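Local coordinates for chitin binding protein (Tectaria macrodonta, PDB 6IF7), which binds chitin, is insecticidal, and is probably a copper-dependent lytic polysaccharide monooxygenase of family AA10, at residues A102-F107 / V135-L140; E108-R113 / Y162-R167; G2-P7 / F174-D179. All blocks are in the same frame, centred on the assembly; numbering follows the deposited sequence.

Interaction 1 (A102-F107 / V135-L140). With CU (copper (II) ion), chain C; NAG (2-acetamido-2-deoxy-beta-D-glucopyranose), chain B; NAG (2-acetamido-2-deoxy-beta-D-glucopyranose), chain D.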
loop_
_atom_site.group_PDB
_atom_site.type_symbol
_atom_site.label_atom_id
_atom_site.label_comp_id
_atom_site.label_asym_id
_atom_site.label_seq_id
_atom_site.Cartn_x
_atom_site.Cartn_y
_atom_site.Cartn_z
ATOM N N ALA A 102 1.372 -4.412 16.519
ATOM C CA ALA A 102 0.324 -3.385 16.553
ATOM C C ALA A 102 0.903 -2.097 17.118
ATOM O O ALA A 102 1.879 -2.135 17.866
ATOM C CB ALA A 102 -0.851 -3.850 17.392
ATOM N N HIS A 103 0.319 -0.961 16.738
ATOM C CA HIS A 103 0.729 0.344 17.276
ATOM C C HIS A 103 -0.479 1.221 17.490
ATOM O O HIS A 103 -1.524 1.001 16.888
ATOM C CB HIS A 103 1.709 1.109 16.364
ATOM C CG HIS A 103 3.034 0.438 16.183
ATOM N ND1 HIS A 103 3.733 -0.128 17.224
ATOM C CD2 HIS A 103 3.789 0.245 15.075
ATOM C CE1 HIS A 103 4.857 -0.648 16.766
ATOM N NE2 HIS A 103 4.915 -0.436 15.462
ATOM N N LEU A 104 -0.299 2.231 18.344
ATOM C CA LEU A 104 -1.221 3.346 18.446
ATOM C C LEU A 104 -1.022 4.182 17.197
ATOM O O LEU A 104 0.068 4.718 16.978
ATOM C CB LEU A 104 -0.939 4.198 19.680
ATOM C CG LEU A 104 -1.140 3.482 21.008
ATOM C CD1 LEU A 104 -0.464 4.261 22.138
ATOM C CD2 LEU A 104 -2.628 3.275 21.261
ATOM N N GLY A 105 -2.064 4.288 16.377
ATOM C CA GLY A 105 -1.975 5.089 15.154
ATOM C C GLY A 105 -3.275 5.116 14.374
ATOM O O GLY A 105 -4.264 4.503 14.766
ATOM N N PHE A 106 -3.254 5.841 13.267
ATOM C CA PHE A 106 -4.415 5.933 12.376
ATOM C C PHE A 106 -4.025 5.635 10.945
ATOM O O PHE A 106 -2.879 5.856 10.541
ATOM C CB PHE A 106 -5.096 7.310 12.476
ATOM C CG PHE A 106 -4.238 8.477 12.048
ATOM C CD1 PHE A 106 -4.193 8.887 10.709
ATOM C CD2 PHE A 106 -3.545 9.230 12.992
ATOM C CE1 PHE A 106 -3.437 9.986 10.328
ATOM C CE2 PHE A 106 -2.789 10.343 12.612
ATOM C CZ PHE A 106 -2.729 10.718 11.279
ATOM N N PHE A 107 -4.997 5.147 10.194
ATOM C CA PHE A 107 -4.803 4.740 8.823
ATOM C C PHE A 107 -5.582 5.645 7.891
ATOM O O PHE A 107 -6.816 5.710 7.990
ATOM C CB PHE A 107 -5.311 3.311 8.609
ATOM C CG PHE A 107 -4.591 2.274 9.420
ATOM C CD1 PHE A 107 -4.954 2.017 10.738
ATOM C CD2 PHE A 107 -3.555 1.519 8.856
ATOM C CE1 PHE A 107 -4.293 1.035 11.483
ATOM C CE2 PHE A 107 -2.894 0.553 9.600
ATOM C CZ PHE A 107 -3.265 0.307 10.906
ATOM N N VAL A 135 -9.118 6.172 9.896
ATOM C CA VAL A 135 -9.551 5.437 11.083
ATOM C C VAL A 135 -8.426 5.294 12.122
ATOM O O VAL A 135 -7.306 4.894 11.803
ATOM C CB VAL A 135 -10.177 4.073 10.692
ATOM C CG1 VAL A 135 -9.163 3.143 10.045
ATOM C CG2 VAL A 135 -10.826 3.408 11.902
ATOM N N THR A 136 -8.747 5.633 13.365
ATOM C CA THR A 136 -7.805 5.552 14.487
ATOM C C THR A 136 -8.036 4.290 15.264
ATOM O O THR A 136 -9.160 4.059 15.739
ATOM C CB THR A 136 -7.981 6.737 15.446
ATOM O OG1 THR A 136 -7.588 7.927 14.768
ATOM C CG2 THR A 136 -7.122 6.572 16.711
ATOM N N ASN A 137 -6.968 3.501 15.417
ATOM C CA ASN A 137 -6.976 2.267 16.235
ATOM C C ASN A 137 -8.201 1.406 15.998
ATOM O O ASN A 137 -9.020 1.181 16.902
ATOM C CB ASN A 137 -6.799 2.608 17.726
ATOM C CG ASN A 137 -5.448 3.252 17.995
ATOM O OD1 ASN A 137 -4.407 2.763 17.537
ATOM N ND2 ASN A 137 -5.459 4.365 18.677
ATOM N N PRO A 138 -8.344 0.937 14.756
ATOM C CA PRO A 138 -9.447 0.042 14.449
ATOM C C PRO A 138 -9.278 -1.299 15.168
ATOM O O PRO A 138 -8.190 -1.572 15.667
ATOM C CB PRO A 138 -9.341 -0.117 12.932
ATOM C CG PRO A 138 -7.897 0.134 12.616
ATOM C CD PRO A 138 -7.494 1.201 13.579
ATOM N N PRO A 139 -10.331 -2.136 15.215
ATOM C CA PRO A 139 -10.209 -3.402 15.943
ATOM C C PRO A 139 -9.093 -4.294 15.389
ATOM O O PRO A 139 -8.999 -4.469 14.171
ATOM C CB PRO A 139 -11.567 -4.082 15.735
ATOM C CG PRO A 139 -12.477 -3.012 15.290
ATOM C CD PRO A 139 -11.630 -2.029 14.534
ATOM N N LEU A 140 -8.269 -4.833 16.291
ATOM C CA LEU A 140 -7.237 -5.799 15.961
ATOM C C LEU A 140 -7.796 -7.181 16.247
ATOM O O LEU A 140 -8.197 -7.439 17.358
ATOM C CB LEU A 140 -6.007 -5.536 16.821
ATOM C CG LEU A 140 -4.784 -6.391 16.519
ATOM C CD1 LEU A 140 -4.177 -6.002 15.177
ATOM C CD2 LEU A 140 -3.765 -6.196 17.630
HETATM CU CU CU C . 6.186 -1.424 14.124
HETATM C C1 NAG B . -6.968 11.518 9.789
HETATM C C2 NAG B . -6.598 12.946 9.397
HETATM C C3 NAG B . -5.495 13.413 10.303
HETATM C C4 NAG B . -5.942 13.358 11.747
HETATM C C5 NAG B . -6.341 11.936 12.103
HETATM C C6 NAG B . -6.925 11.895 13.501
HETATM C C7 NAG B . -6.754 13.645 7.073
HETATM C C8 NAG B . -6.089 13.626 5.733
HETATM N N2 NAG B . -6.107 13.016 8.029
HETATM O O3 NAG B . -5.151 14.766 9.957
HETATM O O4 NAG B . -4.865 13.806 12.567
HETATM O O5 NAG B . -7.321 11.482 11.181
HETATM O O6 NAG B . -7.344 10.556 13.768
HETATM O O7 NAG B . -7.799 14.209 7.275
HETATM C C1 NAG D . -5.242 14.800 13.517
HETATM C C2 NAG D . -4.086 15.016 14.493
HETATM C C3 NAG D . -4.437 16.097 15.499
HETATM C C4 NAG D . -4.988 17.338 14.812
HETATM C C5 NAG D . -6.079 17.002 13.804
HETATM C C6 NAG D . -6.558 18.310 13.180
HETATM C C7 NAG D . -2.474 13.274 15.133
HETATM C C8 NAG D . -2.182 12.109 16.022
HETATM N N2 NAG D . -3.708 13.810 15.215
HETATM O O3 NAG D . -3.234 16.466 16.147
HETATM O O4 NAG D . -5.526 18.235 15.778
HETATM O O5 NAG D . -5.537 16.043 12.877
HETATM O O6 NAG D . -7.229 18.062 11.966
HETATM O O7 NAG D . -1.593 13.700 14.405
HETATM O O HOH W 1 -4.143 0.042 17.529
#
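Asn137 grips Gly105 twice. Its backbone N donates to Gly105 O at 3.0 Å, almost in line with that carbonyl, and its side-chain OD1 accepts Gly105 N at 3.0 Å, the donor tilted 31° from the amide's carbonyl plane. Because Asn137 CG stands anti to its own carbonyl carbon (chi1 -64°), the amide reaches across to the Gly105 backbone instead of away from it; a water 2.7 Å from OD1 also sits by His103 O. Further along, Phe107 N donates to Val135 O (2.8 Å) and Val135 N returns a bond to Phe107 O. Strands 105-111 and 133-136 thus pair antiparallel at the edge of the larger sheet of the beta-sandwich fold of AA10 lytic polysaccharide monooxygenases, the protein's family. Phe106 and Thr136 form the intervening non-hydrogen-bonded pair. The Phe106 ring carries C5 of the chain B sugar 3.7 Å above its centre, and Thr136 belongs to an Asn134-Val135-Thr136 sequon, consistent with an N-linked glycan. An alanine in place of Phe106 would probably leave that sugar without its aromatic platform and freer to move. Phe107 meets Pro138 edge-on, CE1 to CD 3.8 Å, and stacks on Trp165. That indole also meets the ring of His103, whose NE2 binds copper at 2.1 Å alongside His1.

Interaction 2 (E108-R113 / Y162-R167). With NAG (2-acetamido-2-deoxy-beta-D-glucopyranose), chain B; SO4 (sulfate ion), chain E.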
loop_
_atom_site.group_PDB
_atom_site.type_symbol
_atom_site.label_atom_id
_atom_site.label_comp_id
_atom_site.label_asym_id
_atom_site.label_seq_id
_atom_site.Cartn_x
_atom_site.Cartn_y
_atom_site.Cartn_z
ATOM N N GLU A 108 -4.876 6.281 6.956
ATOM C CA GLU A 108 -5.501 7.011 5.851
ATOM C C GLU A 108 -5.477 6.153 4.581
ATOM O O GLU A 108 -4.420 5.658 4.194
ATOM C CB GLU A 108 -4.759 8.325 5.593
ATOM C CG GLU A 108 -4.775 9.321 6.743
ATOM C CD GLU A 108 -3.868 10.528 6.500
ATOM O OE1 GLU A 108 -3.206 10.575 5.418
ATOM O OE2 GLU A 108 -3.855 11.435 7.381
ATOM N N PHE A 109 -6.647 5.974 3.955
ATOM C CA PHE A 109 -6.797 5.243 2.682
ATOM C C PHE A 109 -7.054 6.212 1.536
ATOM O O PHE A 109 -8.053 6.925 1.535
ATOM C CB PHE A 109 -7.976 4.264 2.712
ATOM C CG PHE A 109 -7.742 3.026 3.505
ATOM C CD1 PHE A 109 -7.459 3.084 4.864
ATOM C CD2 PHE A 109 -7.885 1.777 2.918
ATOM C CE1 PHE A 109 -7.295 1.937 5.611
ATOM C CE2 PHE A 109 -7.707 0.623 3.659
ATOM C CZ PHE A 109 -7.408 0.703 5.009
ATOM N N TYR A 110 -6.176 6.194 0.540
ATOM C CA TYR A 110 -6.350 6.981 -0.674
ATOM C C TYR A 110 -6.520 6.034 -1.831
ATOM O O TYR A 110 -5.937 4.944 -1.830
ATOM C CB TYR A 110 -5.124 7.857 -0.938
ATOM C CG TYR A 110 -4.881 8.887 0.153
ATOM C CD1 TYR A 110 -4.174 8.538 1.323
ATOM C CD2 TYR A 110 -5.372 10.206 0.043
ATOM C CE1 TYR A 110 -3.950 9.466 2.330
ATOM C CE2 TYR A 110 -5.139 11.142 1.048
ATOM C CZ TYR A 110 -4.427 10.765 2.192
ATOM O OH TYR A 110 -4.175 11.655 3.207
ATOM N N VAL A 111 -7.306 6.456 -2.817
ATOM C CA VAL A 111 -7.377 5.780 -4.114
ATOM C C VAL A 111 -6.881 6.696 -5.238
ATOM O O VAL A 111 -6.997 7.932 -5.164
ATOM C CB VAL A 111 -8.818 5.293 -4.431
ATOM C CG1 VAL A 111 -9.711 6.433 -4.922
ATOM C CG2 VAL A 111 -8.779 4.160 -5.442
ATOM N N THR A 112 -6.354 6.065 -6.284
ATOM C CA THR A 112 -5.965 6.757 -7.508
ATOM C C THR A 112 -7.174 7.415 -8.187
ATOM O O THR A 112 -8.277 6.860 -8.190
ATOM C CB THR A 112 -5.298 5.796 -8.517
ATOM O OG1 THR A 112 -6.033 4.561 -8.560
ATOM C CG2 THR A 112 -3.874 5.502 -8.118
ATOM N N ARG A 113 -6.944 8.596 -8.753
ATOM C CA ARG A 113 -7.969 9.330 -9.500
ATOM C C ARG A 113 -8.319 8.634 -10.836
ATOM O O ARG A 113 -7.561 7.807 -11.357
ATOM C CB ARG A 113 -7.459 10.725 -9.847
ATOM C CG ARG A 113 -7.207 11.664 -8.691
ATOM C CD ARG A 113 -6.172 12.692 -9.135
ATOM N NE ARG A 113 -5.841 13.698 -8.130
ATOM C CZ ARG A 113 -6.616 14.726 -7.780
ATOM N NH1 ARG A 113 -7.808 14.913 -8.340
ATOM N NH2 ARG A 113 -6.209 15.577 -6.842
ATOM N N TYR A 162 -3.529 3.459 -1.721
ATOM C CA TYR A 162 -2.384 3.870 -0.935
ATOM C C TYR A 162 -2.851 4.057 0.507
ATOM O O TYR A 162 -3.794 4.822 0.788
ATOM C CB TYR A 162 -1.820 5.169 -1.468
ATOM C CG TYR A 162 -0.404 5.511 -1.026
ATOM C CD1 TYR A 162 0.663 4.654 -1.298
ATOM C CD2 TYR A 162 -0.123 6.722 -0.404
ATOM C CE1 TYR A 162 1.969 4.980 -0.930
ATOM C CE2 TYR A 162 1.175 7.069 -0.047
ATOM C CZ TYR A 162 2.221 6.201 -0.297
ATOM O OH TYR A 162 3.507 6.561 0.070
ATOM N N VAL A 163 -2.214 3.317 1.407
ATOM C CA VAL A 163 -2.531 3.377 2.827
ATOM C C VAL A 163 -1.320 3.911 3.573
ATOM O O VAL A 163 -0.200 3.385 3.440
ATOM C CB VAL A 163 -3.014 2.011 3.351
ATOM C CG1 VAL A 163 -3.416 2.085 4.821
ATOM C CG2 VAL A 163 -4.204 1.575 2.518
ATOM N N ILE A 164 -1.562 4.982 4.333
ATOM C CA ILE A 164 -0.579 5.576 5.212
ATOM C C ILE A 164 -0.992 5.278 6.661
ATOM O O ILE A 164 -2.095 5.642 7.080
ATOM C CB ILE A 164 -0.509 7.111 4.999
ATOM C CG1 ILE A 164 -0.207 7.440 3.545
ATOM C CG2 ILE A 164 0.539 7.725 5.916
ATOM C CD1 ILE A 164 -0.455 8.888 3.157
ATOM N N TRP A 165 -0.118 4.623 7.421
ATOM C CA TRP A 165 -0.347 4.320 8.853
ATOM C C TRP A 165 0.544 5.237 9.681
ATOM O O TRP A 165 1.746 4.983 9.804
ATOM C CB TRP A 165 -0.022 2.841 9.127
ATOM C CG TRP A 165 -0.284 2.317 10.532
ATOM C CD1 TRP A 165 -1.142 2.828 11.458
ATOM C CD2 TRP A 165 0.266 1.117 11.117
ATOM N NE1 TRP A 165 -1.129 2.050 12.599
ATOM C CE2 TRP A 165 -0.279 0.990 12.407
ATOM C CE3 TRP A 165 1.196 0.152 10.675
ATOM C CZ2 TRP A 165 0.055 -0.075 13.271
ATOM C CZ3 TRP A 165 1.535 -0.892 11.531
ATOM C CH2 TRP A 165 0.959 -1.005 12.814
ATOM N N GLN A 166 -0.030 6.320 10.213
ATOM C CA GLN A 166 0.709 7.283 11.054
ATOM C C GLN A 166 0.521 6.921 12.545
ATOM O O GLN A 166 -0.600 6.855 13.045
ATOM C CB GLN A 166 0.237 8.722 10.753
ATOM C CG GLN A 166 0.909 9.838 11.562
ATOM C CD GLN A 166 2.427 9.939 11.370
ATOM O OE1 GLN A 166 2.908 10.427 10.352
ATOM N NE2 GLN A 166 3.180 9.499 12.363
ATOM N N ARG A 167 1.621 6.661 13.243
ATOM C CA ARG A 167 1.566 6.428 14.695
ATOM C C ARG A 167 1.264 7.700 15.459
ATOM O O ARG A 167 1.624 8.779 15.009
ATOM C CB ARG A 167 2.871 5.830 15.206
ATOM C CG ARG A 167 2.991 4.384 14.803
ATOM C CD ARG A 167 4.328 3.827 15.168
ATOM N NE ARG A 167 4.505 3.769 16.610
ATOM C CZ ARG A 167 5.541 3.193 17.208
ATOM N NH1 ARG A 167 6.501 2.610 16.509
ATOM N NH2 ARG A 167 5.606 3.201 18.527
HETATM C C1 NAG B . -6.968 11.518 9.789
HETATM C C2 NAG B . -6.598 12.946 9.397
HETATM C C3 NAG B . -5.495 13.413 10.303
HETATM C C4 NAG B . -5.942 13.358 11.747
HETATM C C5 NAG B . -6.341 11.936 12.103
HETATM C C6 NAG B . -6.925 11.895 13.501
HETATM C C7 NAG B . -6.754 13.645 7.073
HETATM C C8 NAG B . -6.089 13.626 5.733
HETATM N N2 NAG B . -6.107 13.016 8.029
HETATM O O3 NAG B . -5.151 14.766 9.957
HETATM O O4 NAG B . -4.865 13.806 12.567
HETATM O O5 NAG B . -7.321 11.482 11.181
HETATM O O6 NAG B . -7.344 10.556 13.768
HETATM O O7 NAG B . -7.799 14.209 7.275
HETATM S S SO4 E . 8.406 0.477 18.628
HETATM O O1 SO4 E . 9.331 -0.526 19.207
HETATM O O2 SO4 E . 9.127 1.773 18.485
HETATM O O3 SO4 E . 7.214 0.641 19.506
HETATM O O4 SO4 E . 7.959 -0.011 17.303
#
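Glu108 pairs with Ile164 through two backbone bonds, Glu108 N to Ile164 O and Ile164 N to Glu108 O, both 2.9 Å. They open an antiparallel ladder between strands 108-111 and 162-167, in the interior of the larger sheet of the LPMO beta-sandwich, where strand 133-136 flanks the first strand and strand 173-182 the second. The Glu108 side chain runs extended beyond CG and takes its carboxylate to the glycan: OE2 accepts N2 of the chain B sugar at 2.8 Å in a nearly straight bond, 169° at the hydrogen. The other oxygen, OE1, lies beside the Ile164 methyl CD1. Next comes Phe109, on the sheet face that also bears Val163. The two side chains lie alongside one another, and Val163 CG2 makes a CH-pi contact 3.8 Å from the Phe109 ring centroid, near the ring normal but displaced toward the rim. Tyr110 returns to the face of Glu108 and Ile164. Its backbone N donates to Tyr162 O, and Tyr162 N answers to Tyr110 O; the phenol of Tyr162 turns away to bond Leu63 O. The Tyr110 ring leans on Ile164, CE1 to CD1 3.6 Å. At its far end the hydroxyl, which also hydrogen-bonds Arg55 NH2, donates to Glu108 OE1 at 2.6 Å, meeting it 58° out of the carboxylate plane.

Interaction 3 (G2-P7 / F174-D179); sequences GSMEDP and FYSCSD
Strands 2-6 and 174-179 run in roughly the same direction, 28° apart, their axes 6.5 Å from each other at closest approach, with Ser3 level with Ser176. At that spacing side chains make the junction. Ser178 OG donates to Pro7 O at 2.7 Å, coming in 38° above the carbonyl plane; its OG lies anti to the carbonyl carbon (chi1 -59°), which aims it across at the proline. Pro7, which follows a cis peptide bond, also rests its ring CG on Ser178 CB. Met4 CB sits by both hydroxyls, 3.3 Å from Ser176 OG and 3.5 Å from Ser178 OG, and Met4 N makes a weak bond to Ser176 OG. The two strands belong to different sheets, so the contact is one place where the two layers of the beta-sandwich face each other; a classic beta bulge at Glu5 and Asp6 pairs with Arg96 in the smaller sheet. The thioether of Met4 bends away toward Tyr97 and Val163. Near the amino terminus a buried Ser3 OG bonds Ser9 and a water 2.6 Å away, and that water donates to Tyr175 O. Phe174 directs its ring at the copper, about 3 Å off between nearest atoms, and meets His1 edge to face.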
loop_
_atom_site.group_PDB
_atom_site.type_symbol
_atom_site.label_atom_id
_atom_site.label_comp_id
_atom_site.label_asym_id
_atom_site.label_seq_id
_atom_site.Cartn_x
_atom_site.Cartn_y
_atom_site.Cartn_z
ATOM N N GLY A 2 3.961 -3.777 9.791
ATOM C CA GLY A 2 2.903 -4.409 9.001
ATOM C C GLY A 2 2.802 -3.853 7.602
ATOM O O GLY A 2 3.652 -3.095 7.159
ATOM N N SER A 3 1.742 -4.249 6.922
ATOM C CA SER A 3 1.392 -3.754 5.601
ATOM C C SER A 3 -0.081 -4.164 5.360
ATOM O O SER A 3 -0.676 -4.844 6.215
ATOM C CB SER A 3 2.296 -4.375 4.525
ATOM O OG SER A 3 2.245 -3.639 3.308
ATOM N N MET A 4 -0.637 -3.771 4.208
ATOM C CA MET A 4 -1.987 -4.167 3.812
ATOM C C MET A 4 -2.055 -5.629 3.441
ATOM O O MET A 4 -1.196 -6.166 2.716
ATOM C CB MET A 4 -2.542 -3.321 2.654
ATOM C CG MET A 4 -3.094 -1.979 3.090
ATOM S SD MET A 4 -4.605 -2.095 4.110
ATOM C CE MET A 4 -5.811 -2.450 2.845
ATOM N N GLU A 5 -3.099 -6.253 3.976
ATOM C CA GLU A 5 -3.395 -7.660 3.779
ATOM C C GLU A 5 -4.536 -7.855 2.788
ATOM O O GLU A 5 -4.489 -8.779 1.986
ATOM C CB GLU A 5 -3.767 -8.321 5.111
ATOM C CG GLU A 5 -4.047 -9.814 5.004
ATOM C CD GLU A 5 -4.415 -10.430 6.334
ATOM O OE1 GLU A 5 -3.819 -11.453 6.656
ATOM O OE2 GLU A 5 -5.279 -9.888 7.062
ATOM N N ASP A 6 -5.556 -7.002 2.838
ATOM C CA ASP A 6 -6.680 -7.141 1.921
ATOM C C ASP A 6 -7.270 -5.754 1.646
ATOM O O ASP A 6 -7.807 -5.151 2.573
ATOM C CB ASP A 6 -7.707 -8.084 2.529
ATOM C CG ASP A 6 -8.722 -8.601 1.528
ATOM O OD1 ASP A 6 -8.378 -8.920 0.362
ATOM O OD2 ASP A 6 -9.898 -8.706 1.935
ATOM N N PRO A 7 -7.126 -5.216 0.424
ATOM C CA PRO A 7 -6.321 -5.785 -0.664
ATOM C C PRO A 7 -4.818 -5.774 -0.383
ATOM O O PRO A 7 -4.264 -4.743 0.023
ATOM C CB PRO A 7 -6.594 -4.837 -1.843
ATOM C CG PRO A 7 -6.870 -3.516 -1.196
ATOM C CD PRO A 7 -7.570 -3.845 0.105
ATOM N N PHE A 174 4.122 4.130 8.261
ATOM C CA PHE A 174 4.280 3.029 7.330
ATOM C C PHE A 174 3.449 3.329 6.075
ATOM O O PHE A 174 2.406 3.984 6.144
ATOM C CB PHE A 174 3.832 1.710 7.972
ATOM C CG PHE A 174 4.664 1.318 9.170
ATOM C CD1 PHE A 174 4.441 1.912 10.421
ATOM C CD2 PHE A 174 5.690 0.383 9.048
ATOM C CE1 PHE A 174 5.231 1.573 11.523
ATOM C CE2 PHE A 174 6.469 0.030 10.150
ATOM C CZ PHE A 174 6.248 0.628 11.378
ATOM N N TYR A 175 3.915 2.839 4.935
ATOM C CA TYR A 175 3.327 3.158 3.631
ATOM C C TYR A 175 3.117 1.889 2.839
ATOM O O TYR A 175 4.020 1.059 2.741
ATOM C CB TYR A 175 4.247 4.118 2.886
ATOM C CG TYR A 175 4.518 5.396 3.680
ATOM C CD1 TYR A 175 3.681 6.507 3.553
ATOM C CD2 TYR A 175 5.582 5.474 4.571
ATOM C CE1 TYR A 175 3.910 7.663 4.286
ATOM C CE2 TYR A 175 5.826 6.624 5.316
ATOM C CZ TYR A 175 4.997 7.719 5.165
ATOM O OH TYR A 175 5.225 8.866 5.893
ATOM N N SER A 176 1.908 1.745 2.292
ATOM C CA SER A 176 1.477 0.548 1.572
ATOM C C SER A 176 0.797 0.883 0.230
ATOM O O SER A 176 -0.149 1.675 0.195
ATOM C CB SER A 176 0.497 -0.207 2.468
ATOM O OG SER A 176 -0.068 -1.306 1.795
ATOM N N CYS A 177 1.265 0.272 -0.858
ATOM C CA CYS A 177 0.581 0.306 -2.179
ATOM C C CYS A 177 -0.086 -1.035 -2.433
ATOM O O CYS A 177 0.596 -2.055 -2.335
ATOM C CB CYS A 177 1.563 0.526 -3.328
ATOM S SG CYS A 177 2.147 2.215 -3.449
ATOM N N SER A 178 -1.370 -1.010 -2.803
ATOM C CA SER A 178 -2.110 -2.220 -3.192
ATOM C C SER A 178 -2.756 -2.016 -4.576
ATOM O O SER A 178 -3.490 -1.060 -4.811
ATOM C CB SER A 178 -3.167 -2.608 -2.148
ATOM O OG SER A 178 -2.580 -2.840 -0.858
ATOM N N ASP A 179 -2.451 -2.927 -5.491
ATOM C CA ASP A 179 -3.018 -2.921 -6.817
ATOM C C ASP A 179 -4.413 -3.522 -6.699
ATOM O O ASP A 179 -4.606 -4.531 -6.056
ATOM C CB ASP A 179 -2.136 -3.735 -7.751
ATOM C CG ASP A 179 -0.759 -3.127 -7.891
ATOM O OD1 ASP A 179 -0.651 -2.074 -8.533
ATOM O OD2 ASP A 179 0.219 -3.663 -7.342
HETATM O O HOH W 2 3.848 -1.650 3.444
#

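Overall arrangement
Interactions 1 and 2 share strand 105-111, the first on its opening half and the second on its later half, with centres 13 Å apart; both touch the chain B sugar. Strand 159-167 of interaction 2 is hydrogen-bonded to strand 173-182 of interaction 3, whose centre lies 9 Å away, so one sheet reaches all three. Interaction 3 joins that sheet to strand 2-6 of the other, so residues near the two chain ends meet between the sheets. Along the chain the segments of interactions 1 and 2 alternate, and both are nested within the loop closed by interaction 3. Copper is bound by His1, next to segment 2-7, and His103 of interaction 1, with Phe174 packed close by, so the site draws on distant parts of the sequence.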